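Local coordinates for multidrug resistance protein (Vibrio cholerae, PDB 1YC9) that forms, as a trimer, an outer-membrane channel of the efflux-pump outer membrane factor family and could contribute to resistance against puromycin and other toxic compounds, at residues A[373-377]-A[411-415]; A[194-198]-A[398-402]; A[26-30]-A[426-430]; A[380-384]-A[404-408]. The protein carries 1 engineered substitution. All coordinates share one frame; numbering follows the deposited sequence.

Interaction 1 (A[373-377]-A[411-415]); sequences TEQAV and NQRAL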
loop_
_atom_site.group_PDB
_atom_site.type_symbol
_atom_site.label_atom_id
_atom_site.label_comp_id
_atom_site.label_asym_id
_atom_site.label_seq_id
_atom_site.Cartn_x
_atom_site.Cartn_y
_atom_site.Cartn_z
ATOM N N THR A 373 30.788 -20.911 10.023
ATOM C CA THR A 373 29.966 -21.890 9.322
ATOM C C THR A 373 30.861 -22.816 8.448
ATOM O O THR A 373 30.604 -24.011 8.365
ATOM C CB THR A 373 28.894 -21.192 8.481
ATOM O OG1 THR A 373 28.113 -20.298 9.305
ATOM C CG2 THR A 373 27.916 -22.216 7.944
ATOM N N GLU A 374 31.910 -22.268 7.842
ATOM C CA GLU A 374 32.907 -23.087 7.123
ATOM C C GLU A 374 33.541 -24.125 8.066
ATOM O O GLU A 374 33.743 -25.272 7.693
ATOM C CB GLU A 374 34.037 -22.237 6.501
ATOM C CG GLU A 374 33.660 -21.573 5.182
ATOM C CD GLU A 374 34.674 -20.561 4.630
ATOM O OE1 GLU A 374 35.503 -20.005 5.385
ATOM O OE2 GLU A 374 34.592 -20.300 3.424
ATOM N N GLN A 375 33.896 -23.696 9.248
ATOM C CA GLN A 375 34.448 -24.583 10.266
ATOM C C GLN A 375 33.432 -25.693 10.631
ATOM O O GLN A 375 33.799 -26.838 10.764
ATOM C CB GLN A 375 34.860 -23.785 11.480
ATOM C CG GLN A 375 36.031 -22.802 11.201
ATOM C CD GLN A 375 36.266 -21.866 12.335
ATOM O OE1 GLN A 375 36.621 -20.672 12.137
ATOM N NE2 GLN A 375 36.067 -22.345 13.518
ATOM N N ALA A 376 32.143 -25.366 10.773
ATOM C CA ALA A 376 31.159 -26.398 11.056
ATOM C C ALA A 376 31.076 -27.380 9.886
ATOM O O ALA A 376 31.007 -28.568 10.114
ATOM C CB ALA A 376 29.761 -25.786 11.335
ATOM N N VAL A 377 31.101 -26.878 8.659
ATOM C CA VAL A 377 31.092 -27.744 7.492
ATOM C C VAL A 377 32.280 -28.709 7.523
ATOM O O VAL A 377 32.124 -29.901 7.453
ATOM C CB VAL A 377 31.076 -26.952 6.183
ATOM C CG1 VAL A 377 31.370 -27.819 4.963
ATOM C CG2 VAL A 377 29.700 -26.250 5.992
ATOM N N ASN A 411 24.834 -27.759 7.613
ATOM C CA ASN A 411 25.897 -26.755 7.610
ATOM C C ASN A 411 26.303 -26.318 6.209
ATOM O O ASN A 411 26.554 -25.157 5.991
ATOM C CB ASN A 411 27.117 -27.234 8.412
ATOM C CG ASN A 411 26.804 -27.484 9.873
ATOM O OD1 ASN A 411 26.047 -26.763 10.453
ATOM N ND2 ASN A 411 27.471 -28.440 10.485
ATOM N N GLN A 412 26.277 -27.227 5.243
ATOM C CA GLN A 412 26.572 -26.908 3.870
ATOM C C GLN A 412 25.527 -25.963 3.310
ATOM O O GLN A 412 25.851 -25.047 2.596
ATOM C CB GLN A 412 26.621 -28.167 3.005
ATOM C CG GLN A 412 27.856 -28.993 3.186
ATOM C CD GLN A 412 27.779 -30.303 2.390
ATOM O OE1 GLN A 412 26.689 -30.932 2.249
ATOM N NE2 GLN A 412 28.926 -30.720 1.865
ATOM N N ARG A 413 24.259 -26.195 3.634
ATOM C CA ARG A 413 23.223 -25.300 3.166
ATOM C C ARG A 413 23.347 -23.928 3.806
ATOM O O ARG A 413 23.189 -22.916 3.110
ATOM C CB ARG A 413 21.871 -25.924 3.415
ATOM C CG ARG A 413 21.714 -27.040 2.419
ATOM C CD ARG A 413 20.373 -27.653 2.416
ATOM N NE ARG A 413 19.434 -26.854 1.625
ATOM C CZ ARG A 413 18.116 -27.069 1.659
ATOM N NH1 ARG A 413 17.657 -28.057 2.420
ATOM N NH2 ARG A 413 17.271 -26.326 0.948
ATOM N N ALA A 414 23.639 -23.899 5.103
ATOM C CA ALA A 414 23.852 -22.641 5.824
ATOM C C ALA A 414 24.975 -21.879 5.180
ATOM O O ALA A 414 24.884 -20.687 4.955
ATOM C CB ALA A 414 24.105 -22.889 7.305
ATOM N N LEU A 415 26.053 -22.575 4.856
ATOM C CA LEU A 415 27.173 -21.921 4.179
ATOM C C LEU A 415 26.837 -21.340 2.840
ATOM O O LEU A 415 27.182 -20.198 2.569
ATOM C CB LEU A 415 28.357 -22.881 4.077
ATOM C CG LEU A 415 29.606 -22.281 3.446
ATOM C CD1 LEU A 415 30.048 -21.012 4.149
ATOM C CD2 LEU A 415 30.715 -23.341 3.482
#

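Interaction 2 (A[194-198]-A[398-402]); sequences QAKAV and YLDVL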
loop_
_atom_site.group_PDB
_atom_site.type_symbol
_atom_site.label_atom_id
_atom_site.label_comp_id
_atom_site.label_asym_id
_atom_site.label_seq_id
_atom_site.Cartn_x
_atom_site.Cartn_y
_atom_site.Cartn_z
ATOM N N GLN A 194 15.506 -46.624 7.650
ATOM C CA GLN A 194 15.825 -45.259 8.045
ATOM C C GLN A 194 16.575 -44.570 6.940
ATOM O O GLN A 194 16.245 -43.418 6.598
ATOM C CB GLN A 194 16.619 -45.251 9.336
ATOM C CG GLN A 194 16.667 -43.881 10.022
ATOM C CD GLN A 194 15.339 -43.462 10.563
ATOM O OE1 GLN A 194 14.965 -43.881 11.624
ATOM N NE2 GLN A 194 14.608 -42.636 9.810
ATOM N N ALA A 195 17.516 -45.274 6.340
ATOM C CA ALA A 195 18.349 -44.733 5.289
ATOM C C ALA A 195 17.551 -44.441 4.056
ATOM O O ALA A 195 17.810 -43.454 3.339
ATOM C CB ALA A 195 19.502 -45.652 4.978
ATOM N N LYS A 196 16.585 -45.314 3.769
ATOM C CA LYS A 196 15.693 -45.084 2.654
ATOM C C LYS A 196 14.767 -43.878 2.929
ATOM O O LYS A 196 14.494 -43.120 2.020
ATOM C CB LYS A 196 14.897 -46.347 2.350
ATOM C CG LYS A 196 15.761 -47.437 1.790
ATOM C CD LYS A 196 14.953 -48.760 1.657
ATOM C CE LYS A 196 15.720 -49.762 0.822
ATOM N NZ LYS A 196 15.617 -49.431 -0.614
ATOM N N ALA A 197 14.374 -43.690 4.179
ATOM C CA ALA A 197 13.525 -42.576 4.575
ATOM C C ALA A 197 14.329 -41.263 4.405
ATOM O O ALA A 197 13.840 -40.296 3.763
ATOM C CB ALA A 197 13.074 -42.733 5.971
ATOM N N VAL A 198 15.574 -41.295 4.865
ATOM C CA VAL A 198 16.495 -40.162 4.681
ATOM C C VAL A 198 16.638 -39.816 3.198
ATOM O O VAL A 198 16.482 -38.634 2.819
ATOM C CB VAL A 198 17.882 -40.424 5.344
ATOM C CG1 VAL A 198 18.931 -39.356 4.923
ATOM C CG2 VAL A 198 17.759 -40.423 6.835
ATOM N N TYR A 398 25.154 -47.228 12.093
ATOM C CA TYR A 398 24.558 -46.426 11.042
ATOM C C TYR A 398 24.148 -45.071 11.645
ATOM O O TYR A 398 24.304 -44.056 11.011
ATOM C CB TYR A 398 23.322 -47.115 10.429
ATOM C CG TYR A 398 22.520 -46.146 9.582
ATOM C CD1 TYR A 398 23.099 -45.529 8.475
ATOM C CD2 TYR A 398 21.227 -45.806 9.927
ATOM C CE1 TYR A 398 22.389 -44.589 7.715
ATOM C CE2 TYR A 398 20.502 -44.883 9.178
ATOM C CZ TYR A 398 21.085 -44.280 8.081
ATOM O OH TYR A 398 20.355 -43.361 7.344
ATOM N N LEU A 399 23.629 -45.077 12.860
ATOM C CA LEU A 399 23.205 -43.859 13.519
ATOM C C LEU A 399 24.292 -42.777 13.526
ATOM O O LEU A 399 23.996 -41.601 13.320
ATOM C CB LEU A 399 22.843 -44.119 14.956
ATOM C CG LEU A 399 21.502 -43.630 15.468
ATOM C CD1 LEU A 399 21.673 -43.181 16.884
ATOM C CD2 LEU A 399 20.854 -42.537 14.603
ATOM N N ASP A 400 25.544 -43.173 13.769
ATOM C CA ASP A 400 26.625 -42.193 13.750
ATOM C C ASP A 400 26.749 -41.567 12.394
ATOM O O ASP A 400 27.001 -40.368 12.273
ATOM C CB ASP A 400 27.954 -42.794 14.182
ATOM C CG ASP A 400 27.880 -43.414 15.525
ATOM O OD1 ASP A 400 27.278 -42.830 16.460
ATOM O OD2 ASP A 400 28.391 -44.523 15.751
ATOM N N VAL A 401 26.575 -42.387 11.359
ATOM C CA VAL A 401 26.596 -41.925 10.005
ATOM C C VAL A 401 25.411 -40.966 9.731
ATOM O O VAL A 401 25.606 -39.896 9.183
ATOM C CB VAL A 401 26.604 -43.076 9.021
ATOM C CG1 VAL A 401 26.428 -42.564 7.649
ATOM C CG2 VAL A 401 27.951 -43.885 9.149
ATOM N N LEU A 402 24.206 -41.359 10.114
ATOM C CA LEU A 402 23.033 -40.518 9.874
ATOM C C LEU A 402 23.205 -39.132 10.494
ATOM O O LEU A 402 22.886 -38.149 9.859
ATOM C CB LEU A 402 21.817 -41.211 10.436
ATOM C CG LEU A 402 20.461 -40.514 10.435
ATOM C CD1 LEU A 402 19.356 -41.549 10.311
ATOM C CD2 LEU A 402 20.263 -39.724 11.698
#

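Interaction 3 (A[26-30]-A[426-430]); sequences WWQRY and DLALI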
loop_
_atom_site.group_PDB
_atom_site.type_symbol
_atom_site.label_atom_id
_atom_site.label_comp_id
_atom_site.label_asym_id
_atom_site.label_seq_id
_atom_site.Cartn_x
_atom_site.Cartn_y
_atom_site.Cartn_z
ATOM N N TRP A 26 25.909 -0.651 -12.974
ATOM C CA TRP A 26 26.633 -1.281 -11.880
ATOM C C TRP A 26 26.580 -2.807 -11.849
ATOM O O TRP A 26 27.440 -3.452 -11.270
ATOM C CB TRP A 26 26.142 -0.686 -10.535
ATOM C CG TRP A 26 24.632 -0.746 -10.441
ATOM C CD1 TRP A 26 23.759 0.243 -10.746
ATOM C CD2 TRP A 26 23.821 -1.895 -10.060
ATOM N NE1 TRP A 26 22.464 -0.213 -10.603
ATOM C CE2 TRP A 26 22.471 -1.514 -10.173
ATOM C CE3 TRP A 26 24.105 -3.200 -9.661
ATOM C CZ2 TRP A 26 21.398 -2.397 -9.885
ATOM C CZ3 TRP A 26 23.052 -4.074 -9.380
ATOM C CH2 TRP A 26 21.720 -3.671 -9.492
ATOM N N TRP A 27 25.540 -3.386 -12.445
ATOM C CA TRP A 27 25.355 -4.835 -12.466
ATOM C C TRP A 27 26.435 -5.532 -13.300
ATOM O O TRP A 27 26.700 -6.737 -13.117
ATOM C CB TRP A 27 23.987 -5.193 -13.039
ATOM C CG TRP A 27 23.695 -4.521 -14.351
ATOM C CD1 TRP A 27 24.009 -4.980 -15.599
ATOM C CD2 TRP A 27 23.016 -3.280 -14.538
ATOM N NE1 TRP A 27 23.568 -4.094 -16.548
ATOM C CE2 TRP A 27 22.963 -3.035 -15.922
ATOM C CE3 TRP A 27 22.466 -2.319 -13.662
ATOM C CZ2 TRP A 27 22.386 -1.893 -16.452
ATOM C CZ3 TRP A 27 21.881 -1.188 -14.198
ATOM C CH2 TRP A 27 21.851 -0.982 -15.585
ATOM N N GLN A 28 27.052 -4.768 -14.206
ATOM C CA GLN A 28 28.129 -5.306 -15.031
ATOM C C GLN A 28 29.320 -5.763 -14.215
ATOM O O GLN A 28 30.077 -6.611 -14.678
ATOM C CB GLN A 28 28.548 -4.304 -16.136
ATOM C CG GLN A 28 27.499 -4.107 -17.209
ATOM C CD GLN A 28 27.852 -2.989 -18.182
ATOM O OE1 GLN A 28 28.789 -2.220 -17.951
ATOM N NE2 GLN A 28 27.091 -2.874 -19.219
ATOM N N ARG A 29 29.498 -5.219 -13.016
ATOM C CA ARG A 29 30.624 -5.620 -12.212
ATOM C C ARG A 29 30.584 -7.086 -11.808
ATOM O O ARG A 29 31.620 -7.640 -11.472
ATOM C CB ARG A 29 30.869 -4.648 -11.047
ATOM C CG ARG A 29 30.347 -5.017 -9.682
ATOM C CD ARG A 29 30.825 -4.031 -8.591
ATOM N NE ARG A 29 31.816 -4.580 -7.651
ATOM C CZ ARG A 29 33.048 -4.090 -7.432
ATOM N NH1 ARG A 29 33.839 -4.676 -6.536
ATOM N NH2 ARG A 29 33.515 -3.033 -8.098
ATOM N N TYR A 30 29.418 -7.752 -11.903
ATOM C CA TYR A 30 29.320 -9.169 -11.554
ATOM C C TYR A 30 29.725 -10.136 -12.679
ATOM O O TYR A 30 29.753 -11.342 -12.483
ATOM C CB TYR A 30 27.910 -9.508 -10.980
ATOM C CG TYR A 30 27.539 -8.585 -9.872
ATOM C CD1 TYR A 30 28.243 -8.599 -8.678
ATOM C CD2 TYR A 30 26.531 -7.630 -10.027
ATOM C CE1 TYR A 30 27.957 -7.720 -7.668
ATOM C CE2 TYR A 30 26.221 -6.730 -8.970
ATOM C CZ TYR A 30 26.906 -6.805 -7.810
ATOM O OH TYR A 30 26.646 -5.918 -6.784
ATOM N N ASP A 426 25.995 -6.888 -1.295
ATOM C CA ASP A 426 26.599 -5.981 -2.253
ATOM C C ASP A 426 25.476 -5.245 -2.951
ATOM O O ASP A 426 25.542 -4.040 -3.182
ATOM C CB ASP A 426 27.505 -6.718 -3.248
ATOM C CG ASP A 426 28.492 -5.776 -3.914
ATOM O OD1 ASP A 426 29.251 -5.126 -3.168
ATOM O OD2 ASP A 426 28.526 -5.599 -5.141
ATOM N N LEU A 427 24.429 -5.974 -3.351
ATOM C CA LEU A 427 23.286 -5.333 -3.950
ATOM C C LEU A 427 22.580 -4.378 -3.000
ATOM O O LEU A 427 22.108 -3.335 -3.419
ATOM C CB LEU A 427 22.303 -6.376 -4.511
ATOM C CG LEU A 427 22.815 -7.332 -5.578
ATOM C CD1 LEU A 427 21.732 -8.454 -5.825
ATOM C CD2 LEU A 427 23.077 -6.587 -6.879
ATOM N N ALA A 428 22.490 -4.721 -1.719
ATOM C CA ALA A 428 21.878 -3.863 -0.710
ATOM C C ALA A 428 22.660 -2.545 -0.560
ATOM O O ALA A 428 22.102 -1.475 -0.320
ATOM C CB ALA A 428 21.863 -4.543 0.591
ATOM N N LEU A 429 23.964 -2.628 -0.740
ATOM C CA LEU A 429 24.790 -1.429 -0.665
ATOM C C LEU A 429 24.479 -0.534 -1.854
ATOM O O LEU A 429 24.396 0.686 -1.709
ATOM C CB LEU A 429 26.285 -1.804 -0.659
ATOM C CG LEU A 429 27.299 -0.626 -0.700
ATOM C CD1 LEU A 429 27.173 0.175 0.560
ATOM C CD2 LEU A 429 28.721 -1.202 -0.832
ATOM N N ILE A 430 24.392 -1.119 -3.043
ATOM C CA ILE A 430 24.138 -0.357 -4.224
ATOM C C ILE A 430 22.800 0.332 -4.077
ATOM O O ILE A 430 22.670 1.517 -4.330
ATOM C CB ILE A 430 24.181 -1.250 -5.458
ATOM C CG1 ILE A 430 25.643 -1.607 -5.759
ATOM C CG2 ILE A 430 23.562 -0.592 -6.618
ATOM C CD1 ILE A 430 25.841 -2.567 -6.859
HETATM O O HOH W 1 31.124 -6.623 -5.743
#

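Interaction 4 (A[380-384]-A[404-408]); sequences AEQAL and AEESL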
loop_
_atom_site.group_PDB
_atom_site.type_symbol
_atom_site.label_atom_id
_atom_site.label_comp_id
_atom_site.label_asym_id
_atom_site.label_seq_id
_atom_site.Cartn_x
_atom_site.Cartn_y
_atom_site.Cartn_z
ATOM N N ALA A 380 32.165 -31.226 10.365
ATOM C CA ALA A 380 31.134 -32.205 10.132
ATOM C C ALA A 380 31.552 -33.176 9.014
ATOM O O ALA A 380 31.191 -34.367 9.033
ATOM C CB ALA A 380 29.793 -31.455 9.781
ATOM N N GLU A 381 32.305 -32.673 8.040
ATOM C CA GLU A 381 32.729 -33.486 6.923
ATOM C C GLU A 381 33.732 -34.527 7.439
ATOM O O GLU A 381 33.609 -35.688 7.114
ATOM C CB GLU A 381 33.388 -32.643 5.875
ATOM C CG GLU A 381 33.754 -33.426 4.655
ATOM C CD GLU A 381 34.353 -32.562 3.590
ATOM O OE1 GLU A 381 34.254 -31.304 3.723
ATOM O OE2 GLU A 381 34.916 -33.152 2.632
ATOM N N GLN A 382 34.652 -34.095 8.287
ATOM C CA GLN A 382 35.538 -35.042 8.988
ATOM C C GLN A 382 34.769 -36.058 9.810
ATOM O O GLN A 382 35.040 -37.269 9.764
ATOM C CB GLN A 382 36.534 -34.306 9.885
ATOM C CG GLN A 382 37.634 -35.254 10.423
ATOM N N ALA A 383 33.785 -35.598 10.576
ATOM C CA ALA A 383 32.971 -36.493 11.358
ATOM C C ALA A 383 32.331 -37.577 10.522
ATOM O O ALA A 383 32.349 -38.732 10.930
ATOM C CB ALA A 383 31.929 -35.744 12.172
ATOM N N LEU A 384 31.826 -37.217 9.357
ATOM C CA LEU A 384 31.136 -38.134 8.485
ATOM C C LEU A 384 32.133 -39.123 7.896
ATOM O O LEU A 384 31.824 -40.282 7.789
ATOM C CB LEU A 384 30.483 -37.406 7.324
ATOM C CG LEU A 384 29.767 -38.300 6.303
ATOM C CD1 LEU A 384 28.699 -39.132 6.968
ATOM C CD2 LEU A 384 29.164 -37.486 5.203
ATOM N N ALA A 404 25.970 -37.528 11.405
ATOM C CA ALA A 404 26.975 -36.785 10.704
ATOM C C ALA A 404 26.527 -36.280 9.338
ATOM O O ALA A 404 26.827 -35.178 8.965
ATOM C CB ALA A 404 28.266 -37.647 10.573
ATOM N N GLU A 405 25.846 -37.124 8.566
ATOM C CA GLU A 405 25.340 -36.772 7.257
ATOM C C GLU A 405 24.406 -35.545 7.380
ATOM O O GLU A 405 24.467 -34.611 6.592
ATOM C CB GLU A 405 24.485 -37.936 6.694
ATOM C CG GLU A 405 25.286 -38.979 5.958
ATOM C CD GLU A 405 24.417 -40.014 5.290
ATOM O OE1 GLU A 405 23.248 -40.149 5.710
ATOM O OE2 GLU A 405 24.892 -40.665 4.338
ATOM N N GLU A 406 23.548 -35.600 8.377
ATOM C CA GLU A 406 22.517 -34.564 8.592
ATOM C C GLU A 406 23.178 -33.225 8.994
ATOM O O GLU A 406 22.850 -32.148 8.439
ATOM C CB GLU A 406 21.615 -35.049 9.710
ATOM C CG GLU A 406 20.580 -34.041 10.143
ATOM C CD GLU A 406 19.250 -34.328 9.577
ATOM O OE1 GLU A 406 19.179 -34.893 8.453
ATOM O OE2 GLU A 406 18.293 -33.987 10.287
ATOM N N SER A 407 24.105 -33.315 9.941
ATOM C CA SER A 407 24.860 -32.173 10.425
ATOM C C SER A 407 25.620 -31.545 9.263
ATOM O O SER A 407 25.591 -30.310 9.116
ATOM C CB SER A 407 25.805 -32.593 11.569
ATOM O OG SER A 407 26.791 -31.593 11.796
ATOM N N LEU A 408 26.269 -32.367 8.424
ATOM C CA LEU A 408 27.000 -31.875 7.247
ATOM C C LEU A 408 26.117 -31.124 6.272
ATOM O O LEU A 408 26.406 -30.023 5.885
ATOM C CB LEU A 408 27.737 -32.979 6.500
ATOM C CG LEU A 408 28.463 -32.536 5.218
ATOM C CD1 LEU A 408 29.526 -31.493 5.538
ATOM C CD2 LEU A 408 29.061 -33.728 4.512
HETATM O O HOH W 2 28.849 -34.443 10.457
#

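Interaction 1 (A[373-377]-A[411-415])
V377 drives one methyl into the backbone of the facing helix at N411: CG2 lies 3.3 Å from N411 O and touches the carbonyl carbon and CB of that residue as well. With CG1 anti to the backbone N (chi1 168°), the other branch, CG2, is left leading across the gap, while the side chains of V377 and Q412 cross at about a right angle, CG1 meeting Q412 CG. The methyl of T373 lies over the helical bond from L415 N to N411 O, with CG2 3.6 Å from L415 N and 3.8 Å from N411 O. Both methyls thus pack against a carbonyl already engaged in its own helix. T373 turns its hydroxyl back, where OG1 is hydrogen-bonded to R369 O. At one end of the contact the carboxamide of N411 rests on A376, with ND2 3.6 Å from A376 CB. At the other, L415 straddles E374, both CD1 and CD2 lying 3.8 Å from E374 CG, and CD2 also meets V377 CG2. The segment axes come within 8.7 Å and run at 152°, the antiparallel crossing of a left-handed coiled coil, in keeping with the coiled coil predicted for 363-390, which includes 373-377. Helix 117-183 borders the 411-415 side through T163 and V164, and R413 forms a salt bridge with E205; A197, S201 and A204 of the second subunit pack against A376, N411 and T373.

Interaction 2 (A[194-198]-A[398-402])
Y398 reaches across to A195 with its phenol end, spanning most of the distance between two helices whose segment axes stay 11.6 Å apart. CG is set anti to the backbone N (chi1 166°), which sends the ring out from CB toward 194-198. Along the ring, the two epsilon carbons make the first contacts: CE2 lies 3.9 Å from Q194 CB, and CE1 touches A195 CB more loosely. CZ comes 3.7 Å from A195 CB. At the tip, OH lies 3.2 Å from A195 CA and presses on its methyl, while V198 CG2 brushes past at 4.0 Å. The two helices run nearly parallel, 13° apart, each being the second arm of a helical hairpin: 189-223 returns from 117-183, and 398-433 from 326-391. This pairing of hairpins builds the helical barrel of outer membrane factors near its hairpin ends. L399 meets L399 of both other subunits, placing this level of the barrel close to the threefold axis, consistent with a narrowed channel entrance as in TolC. L402 CD1 packs beside the tyrosine, 3.6 Å from Q194 CG and 4.0 Å from V198 CG2. A bend at chi2 (68°) turns the amide of Q194 away from 398-402, and NE2 makes a weak hydrogen bond to S407 of the third subunit. L178 and Y391, from the first arms of the two hairpins, also pack on Y398.

Interaction 3 (A[26-30]-A[426-430])
W26 and Y30 lie opposite I430 and D426, with the W26 and I430 CA atoms 8.1 Å apart, so long side chains make the whole contact. Residues 26-30 form 3-10 turns, closed by bonds from R29 N to W26 O and from Y30 N to W27 O, whereas 426-430 is alpha-helical. The short coil bunches W26, R29 and Y30 on the side facing the helix. Y30 OH donates to D426 OD2 in a very short bond of 2.5 Å, on the anti side of the carboxylate and 22° out of its plane; ring and carboxylate stand nearly perpendicular. The same oxygen forms a salt bridge with R244, which would favour the charged carboxylate. Water 1 lies 2.9 Å from R29 NE, which donates to it, and makes a weak bond to D426 OD2; R29 NH1 binds T242 O. In this way the N-terminal segment, ahead of helix 33-44, is fastened to the last long helix of the helical barrel, 398-433, the centre of the contact lying about 17 Å from the centre of the chain. W26 takes the crowded position between backbone N and carbonyl carbon (chi1 52°), its indole held between W27 CE3 on one face and I430 CG2 on the other. That methyl makes a CH-pi contact, 3.8 Å from the centroid of the five-membered ring. I430 CD1 lies 3.4 Å from W26 CE3, and L427 CD2 packs 3.5 Å from W26 CZ3 while also touching the Y30 ring.

Interaction 4 (A[380-384]-A[404-408])
A380 O and A404 O are bridged by water 2, 2.7 Å from A380 O and 2.6 Å from A404 O, although it has further acceptors in reach and its two protons cannot serve all of them. Each carbonyl also accepts its own helical bond, A380 O from L384 N and A404 O from L408 N. Alanines allow the backbones this close: the segment axes are 8.5 Å apart at 160°, nearly antiparallel. A404 CB sits against the main chain of L384, 3.6 Å from its CA, and in the reciprocal place A380 CB meets L408 CA at 3.8 Å. L384 and L408 flank these small residues and cross at about a right angle, with L384 CD2 3.8 Å from L408 CD2. With CG anti to the amide nitrogen (chi1 178°) and chi2 at 58°, L384 splits its branches, CD1 reaching to within 3.6 Å of E405 CG on the aliphatic part of that glutamate. The carboxylate of E405 turns to helix 117-183, where OE2 is hydrogen-bonded to T174 OG1. S407 OG packs on A380 CB. The pair thus forms part of the coiled-coil hairpin of helices 326-391 and 398-433, with helix 117-183 of the same chain on the E405 side, and A197 and Q194 of the second subunit packing on A380, A383 and A404.

All four contacts use helix 398-433. Interactions 1 and 4 are successive levels of its coiled coil with helix 326-391, their centres 10 Å apart, and they touch where L408 CD1 lies 3.6 Å from V377 O. Interaction 2 continues toward the hairpin ends, its centre 12 Å from that of interaction 4, with L384 CD1 3.9 Å from V401 O, and ties the same helix to the other hairpin. Interactions 2 and 4 are also joined between subunits, through the pair Q194 and S407. Interaction 3 stands apart, its centre 25 Å from that of interaction 1 and 42 Å from that of interaction 2.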